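Local coordinates for protein hydrogenase maturation protease (Wolinella succinogenes, PDB 3PU6) that is probably a hydrogenase maturation protease, an endopeptidase thought to activate hydrogenase by trimming its large-subunit precursor, at residues D17-A21 against V61-M65; A55-I59 against I103-I108. Residue numbers count along the deposited sequence, not the author numbering.

Contact 1. Residues D17-A21 against V61-M65; sequences DDGVA and VADAM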
ATOM      1  N   ASP A  17      -8.425 -11.657  -3.659  1.00 30.83           N
ATOM      2  CA  ASP A  17      -8.160 -10.737  -2.552  1.00 30.63           C
ATOM      3  C   ASP A  17      -6.749 -10.184  -2.594  1.00 29.94           C
ATOM      4  O   ASP A  17      -6.345  -9.452  -1.690  1.00 27.82           O
ATOM      5  CB  ASP A  17      -8.368 -11.418  -1.196  1.00 29.06           C
ATOM      6  CG  ASP A  17      -9.815 -11.792  -0.927  1.00 30.30           C
ATOM      7  OD1 ASP A  17     -10.718 -11.307  -1.642  1.00 29.88           O
ATOM      8  OD2 ASP A  17     -10.048 -12.574   0.028  1.00 31.76           O
ATOM      9  N   ASP A  18      -6.002 -10.545  -3.633  1.00 29.91           N
ATOM     10  CA  ASP A  18      -4.646 -10.037  -3.798  1.00 31.19           C
ATOM     11  C   ASP A  18      -4.675  -8.664  -4.456  1.00 30.75           C
ATOM     12  O   ASP A  18      -3.653  -7.993  -4.597  1.00 31.36           O
ATOM     13  CB  ASP A  18      -3.776 -11.016  -4.583  1.00 31.74           C
ATOM     14  CG  ASP A  18      -2.349 -10.516  -4.776  1.00 34.72           C
ATOM     15  OD1 ASP A  18      -1.641 -10.252  -3.766  1.00 34.64           O
ATOM     16  OD2 ASP A  18      -1.923 -10.410  -5.956  1.00 36.80           O
ATOM     17  N   GLY A  19      -5.869  -8.241  -4.838  1.00 30.05           N
ATOM     18  CA  GLY A  19      -6.044  -6.885  -5.301  1.00 31.20           C
ATOM     19  C   GLY A  19      -6.579  -5.940  -4.238  1.00 31.26           C
ATOM     20  O   GLY A  19      -6.957  -4.822  -4.566  1.00 33.23           O
ATOM     21  N   VAL A  20      -6.611  -6.375  -2.979  1.00 28.63           N
ATOM     22  CA  VAL A  20      -7.180  -5.569  -1.914  1.00 30.15           C
ATOM     23  C   VAL A  20      -6.539  -4.196  -1.868  1.00 30.68           C
ATOM     24  O   VAL A  20      -7.248  -3.201  -1.717  1.00 30.37           O
ATOM     25  CB  VAL A  20      -7.112  -6.256  -0.495  1.00 30.44           C
ATOM     26  CG1 VAL A  20      -5.678  -6.273   0.063  1.00 28.30           C
ATOM     27  CG2 VAL A  20      -8.070  -5.588   0.472  1.00 26.22           C
ATOM     28  N   ALA A  21      -5.210  -4.146  -2.000  1.00 29.35           N
ATOM     29  CA  ALA A  21      -4.501  -2.872  -1.970  1.00 29.75           C
ATOM     30  C   ALA A  21      -4.803  -2.005  -3.206  1.00 31.70           C
ATOM     31  O   ALA A  21      -4.647  -0.793  -3.164  1.00 32.20           O
ATOM     32  CB  ALA A  21      -3.019  -3.080  -1.806  1.00 29.19           C
ATOM     33  N   VAL A  61       3.275   2.344   1.109  1.00 31.89           N
ATOM     34  CA  VAL A  61       3.231   1.222   0.184  1.00 31.28           C
ATOM     35  C   VAL A  61       2.291   0.179   0.764  1.00 29.87           C
ATOM     36  O   VAL A  61       2.564  -0.371   1.806  1.00 30.34           O
ATOM     37  CB  VAL A  61       4.659   0.642  -0.108  1.00 31.46           C
ATOM     38  CG1 VAL A  61       5.421   0.367   1.169  1.00 31.61           C
ATOM     39  CG2 VAL A  61       4.578  -0.611  -0.959  1.00 30.92           C
ATOM     40  N   ALA A  62       1.167  -0.056   0.097  1.00 29.81           N
ATOM     41  CA  ALA A  62       0.181  -1.021   0.558  1.00 29.77           C
ATOM     42  C   ALA A  62       0.154  -2.318  -0.267  1.00 30.62           C
ATOM     43  O   ALA A  62       0.313  -2.294  -1.486  1.00 30.51           O
ATOM     44  CB  ALA A  62      -1.181  -0.392   0.569  1.00 27.82           C
ATOM     45  N   ASP A  63      -0.070  -3.445   0.413  1.00 30.33           N
ATOM     46  CA  ASP A  63      -0.051  -4.762  -0.230  1.00 31.06           C
ATOM     47  C   ASP A  63      -0.919  -5.758   0.510  1.00 30.51           C
ATOM     48  O   ASP A  63      -1.103  -5.646   1.707  1.00 30.21           O
ATOM     49  CB  ASP A  63       1.377  -5.322  -0.302  1.00 30.00           C
ATOM     50  CG  ASP A  63       1.536  -6.346  -1.418  1.00 34.16           C
ATOM     51  OD1 ASP A  63       0.553  -6.544  -2.178  1.00 33.38           O
ATOM     52  OD2 ASP A  63       2.636  -6.946  -1.551  1.00 35.92           O
ATOM     53  N   ALA A  64      -1.452  -6.736  -0.214  1.00 31.07           N
ATOM     54  CA  ALA A  64      -2.041  -7.909   0.411  1.00 30.79           C
ATOM     55  C   ALA A  64      -0.923  -8.714   1.054  1.00 32.08           C
ATOM     56  O   ALA A  64       0.193  -8.769   0.538  1.00 31.24           O
ATOM     57  CB  ALA A  64      -2.761  -8.759  -0.618  1.00 29.22           C
HETATM   58  N   MSE A  65      -1.199  -9.326   2.196  1.00 32.88           N
HETATM   59  CA  MSE A  65      -0.269 -10.335   2.699  1.00 35.93           C
HETATM   60  C   MSE A  65      -1.030 -11.556   3.174  1.00 33.81           C
HETATM   61  O   MSE A  65      -1.907 -11.467   4.028  1.00 32.91           O
HETATM   62  CB  MSE A  65       0.673  -9.780   3.760  1.00 36.24           C
HETATM   63  CG  MSE A  65       0.010  -8.852   4.731  1.00 36.89           C
HETATM   64 SE   MSE A  65       1.322  -8.076   5.936  1.00 72.37          SE
HETATM   65  CE  MSE A  65       0.167  -7.741   7.513  1.00 35.41           C
TER
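The Ala21 methyl points at the backbone of strand 58-66 and rests on the Ala62-Asp63 peptide. Its CB is 3.4 Å from Ala62 O, 3.7 Å from Asp63 N and 4.0 Å from Ala62 CB. Further along the strand, the Ala64 methyl sits among Asp17 O, the Asp18 carboxylate and the Val20 side chain. Ala64 CB is 3.8 Å from Asp17 O, 3.9 Å from Val20 CG1 and 3.7 Å from Asp18 OD1. No hydrogen bond joins the two segments. Small side chains let the start of helix 20-31 come close to the strand, and the Ala21 and Asp63 CA atoms are 5.1 Å apart. Gly19 is the N-cap residue of helix 20-31. Val20 also packs on Ile112 and Ala134, tying this corner to strand 106-114 and helix 128-147. Asp17 takes another course, and its carboxylate hydrogen-bonds Ser127.

Asp63 starts away from the helix, yet its carboxylate ends near Asp18. Asp18 OD1 and Asp63 OD1 are 4.6 Å apart, with like charges. Asp63 OD1 also accepts a weak hydrogen bond from Ala64 N at 2.8 Å, while Asp18 OD2 is weakly held by the Asn12 backbone. No bond links the two carboxylates. Such paired acids near the C-terminal end of the parallel strands are consistent with the metal-binding site of hydrogenase maturation proteases, where acidic residues in a loop and on a strand help hold the ion.

Contact 2. Residues A55-I59 against I103-I108; sequences APDVI and ICSKTI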
ATOM      1  N   ALA A  55       9.478  13.293  -5.749  1.00 41.07           N
ATOM      2  CA  ALA A  55      10.183  13.479  -4.468  1.00 40.25           C
ATOM      3  C   ALA A  55       9.288  13.569  -3.224  1.00 42.23           C
ATOM      4  O   ALA A  55       9.456  14.469  -2.391  1.00 41.94           O
ATOM      5  CB  ALA A  55      11.124  14.670  -4.544  1.00 39.20           C
ATOM      6  N   PRO A  56       8.365  12.602  -3.068  1.00 42.36           N
ATOM      7  CA  PRO A  56       7.336  12.662  -2.018  1.00 38.54           C
ATOM      8  C   PRO A  56       7.939  12.905  -0.642  1.00 37.38           C
ATOM      9  O   PRO A  56       9.105  12.580  -0.433  1.00 37.75           O
ATOM     10  CB  PRO A  56       6.699  11.265  -2.057  1.00 37.32           C
ATOM     11  CG  PRO A  56       7.105  10.671  -3.354  1.00 41.12           C
ATOM     12  CD  PRO A  56       8.426  11.277  -3.713  1.00 41.01           C
ATOM     13  N   ASP A  57       7.154  13.474   0.272  1.00 36.87           N
ATOM     14  CA  ASP A  57       7.542  13.568   1.680  1.00 37.06           C
ATOM     15  C   ASP A  57       7.190  12.254   2.365  1.00 37.00           C
ATOM     16  O   ASP A  57       7.920  11.768   3.225  1.00 36.97           O
ATOM     17  CB  ASP A  57       6.802  14.705   2.390  1.00 36.71           C
ATOM     18  CG  ASP A  57       7.178  16.078   1.861  1.00 39.23           C
ATOM     19  OD1 ASP A  57       8.381  16.411   1.860  1.00 39.92           O
ATOM     20  OD2 ASP A  57       6.259  16.837   1.467  1.00 40.10           O
ATOM     21  N   VAL A  58       6.056  11.692   1.965  1.00 36.15           N
ATOM     22  CA  VAL A  58       5.554  10.453   2.527  1.00 35.54           C
ATOM     23  C   VAL A  58       5.159   9.424   1.459  1.00 35.38           C
ATOM     24  O   VAL A  58       4.366   9.709   0.569  1.00 34.88           O
ATOM     25  CB  VAL A  58       4.311  10.727   3.366  1.00 34.32           C
ATOM     26  CG1 VAL A  58       3.768   9.438   3.931  1.00 34.22           C
ATOM     27  CG2 VAL A  58       4.640  11.700   4.457  1.00 36.81           C
ATOM     28  N   ILE A  59       5.700   8.220   1.576  1.00 35.30           N
ATOM     29  CA  ILE A  59       5.261   7.091   0.768  1.00 34.35           C
ATOM     30  C   ILE A  59       4.652   6.003   1.649  1.00 32.63           C
ATOM     31  O   ILE A  59       5.308   5.432   2.510  1.00 31.19           O
ATOM     32  CB  ILE A  59       6.419   6.442  -0.027  1.00 34.57           C
ATOM     33  CG1 ILE A  59       7.105   7.472  -0.919  1.00 35.62           C
ATOM     34  CG2 ILE A  59       5.904   5.260  -0.833  1.00 31.53           C
ATOM     35  CD1 ILE A  59       8.386   6.979  -1.525  1.00 37.75           C
ATOM     36  N   ILE A 103      14.447   6.711  -1.795  1.00 40.88           N
ATOM     37  CA  ILE A 103      13.789   7.885  -2.332  1.00 41.70           C
ATOM     38  C   ILE A 103      13.296   8.777  -1.190  1.00 41.41           C
ATOM     39  O   ILE A 103      13.371  10.003  -1.267  1.00 41.18           O
ATOM     40  CB  ILE A 103      12.530   7.522  -3.139  1.00 42.76           C
ATOM     41  CG1 ILE A 103      12.823   6.616  -4.312  1.00 39.90           C
ATOM     42  CG2 ILE A 103      11.826   8.786  -3.670  1.00 42.40           C
ATOM     43  CD1 ILE A 103      11.602   6.521  -5.182  1.00 40.90           C
ATOM     44  N   CYS A 104      12.782   8.140  -0.140  1.00 41.54           N
ATOM     45  CA  CYS A 104      11.992   8.816   0.885  1.00 40.33           C
ATOM     46  C   CYS A 104      12.250   8.284   2.284  1.00 41.86           C
ATOM     47  O   CYS A 104      12.249   7.077   2.497  1.00 41.61           O
ATOM     48  CB  CYS A 104      10.523   8.599   0.577  1.00 38.28           C
ATOM     49  SG  CYS A 104       9.467   9.581   1.563  1.00 37.74           S
ATOM     50  N   SER A 105      12.440   9.181   3.245  1.00 43.98           N
ATOM     51  CA  SER A 105      12.648   8.782   4.642  1.00 44.01           C
ATOM     52  C   SER A 105      11.363   8.250   5.301  1.00 44.13           C
ATOM     53  O   SER A 105      11.367   7.173   5.921  1.00 43.20           O
ATOM     54  CB  SER A 105      13.192   9.958   5.449  1.00 46.90           C
ATOM     55  OG  SER A 105      12.274  11.038   5.435  1.00 49.00           O
ATOM     56  N   LYS A 106      10.275   9.010   5.172  1.00 40.45           N
ATOM     57  CA  LYS A 106       8.966   8.527   5.583  1.00 39.13           C
ATOM     58  C   LYS A 106       8.391   7.469   4.648  1.00 38.17           C
ATOM     59  O   LYS A 106       7.389   7.720   3.980  1.00 35.76           O
ATOM     60  CB  LYS A 106       7.964   9.660   5.667  1.00 39.23           C
ATOM     61  CG  LYS A 106       7.829  10.269   7.033  1.00 44.78           C
ATOM     62  CD  LYS A 106       7.767   9.211   8.123  1.00 44.07           C
ATOM     63  CE  LYS A 106       7.648   9.882   9.482  1.00 44.49           C
ATOM     64  NZ  LYS A 106       7.964   8.938  10.583  1.00 47.46           N
ATOM     65  N   THR A 107       9.011   6.290   4.613  1.00 36.48           N
ATOM     66  CA  THR A 107       8.402   5.144   3.964  1.00 34.80           C
ATOM     67  C   THR A 107       7.632   4.293   4.960  1.00 34.43           C
ATOM     68  O   THR A 107       8.207   3.654   5.838  1.00 34.82           O
ATOM     69  CB  THR A 107       9.423   4.232   3.268  1.00 36.76           C
ATOM     70  OG1 THR A 107      10.155   4.986   2.296  1.00 39.51           O
ATOM     71  CG2 THR A 107       8.696   3.073   2.575  1.00 33.71           C
ATOM     72  N   ILE A 108       6.324   4.263   4.789  1.00 32.04           N
ATOM     73  CA  ILE A 108       5.466   3.509   5.661  1.00 30.92           C
ATOM     74  C   ILE A 108       4.905   2.292   4.949  1.00 29.82           C
ATOM     75  O   ILE A 108       4.383   2.415   3.850  1.00 30.19           O
ATOM     76  CB  ILE A 108       4.318   4.408   6.171  1.00 31.22           C
ATOM     77  CG1 ILE A 108       4.884   5.474   7.118  1.00 31.74           C
ATOM     78  CG2 ILE A 108       3.236   3.576   6.841  1.00 30.03           C
ATOM     79  CD1 ILE A 108       4.179   6.779   7.036  1.00 32.88           C
TER
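Two helix-to-strand connections run side by side here, and the main hollow is lined by Pro56, Asp57 and Ile59. The Cys104 side chain is the bump that enters it. Cys104 SG comes to 3.6 Å from Pro56 O, 3.2 Å from Asp57 O and 4.0 Å from Val58 N. The Ile59 side chain leans over the same cysteine, with Ile59 CD1 3.4 Å from Cys104 CB. Ile103 closes the end of this hollow. Its CG2 is 4.2 Å from Pro56 CD and 4.4 Å from Ile59 CD1.

Past the cysteine the backbones pair. Ile59 N donates to Lys106 O at 3.0 Å, and Ile108 N donates to Ile59 O at 2.8 Å. Ile59 thus bonds to the residues before and after Thr107, as parallel strands require. On the face opposite Ile59 and Thr107, Val58 fills a shallow gap between two neighbours. Val58 CG2 is 4.1 Å from Lys106 CB, and Val58 CG1 is 4.1 Å from Ile108 CD1. The lysine then extends away to a salt bridge with Asp77.

The chain makes an inverse gamma turn at Lys106. Thr107 OG1 donates to Cys104 O at 3.0 Å, a link across the turn. Asp57 hydrogen-bonds the Lys4 backbone, and Val58 pairs with Val6 of strand 5-10, on the side away from strand 106-114. Helices 48-54 and 94-103 lead into the N-terminal ends of two neighbouring central strands, the helix-to-strand half of the crossovers of an alpha/beta fold.

Overall arrangement
Contacts 1 and 2 share strand 58-66 but hold its two ends, with centres about 19 Å apart. Contact 2 pairs its start with strand 106-114, about 13 Å from the centre of the chain. Contact 1 sets the other end against the start of helix 20-31, about 7 Å from that centre. Both are mostly buried. They meet through Val61 N and Ile108 O, 3.0 Å apart, a probable hydrogen bond that continues the strand pairing. Their chemistry differs. Contact 2 combines backbone bonds with larger apolar side chains, whereas contact 1 has no bond across it and uses small methyl groups beside two carboxylates.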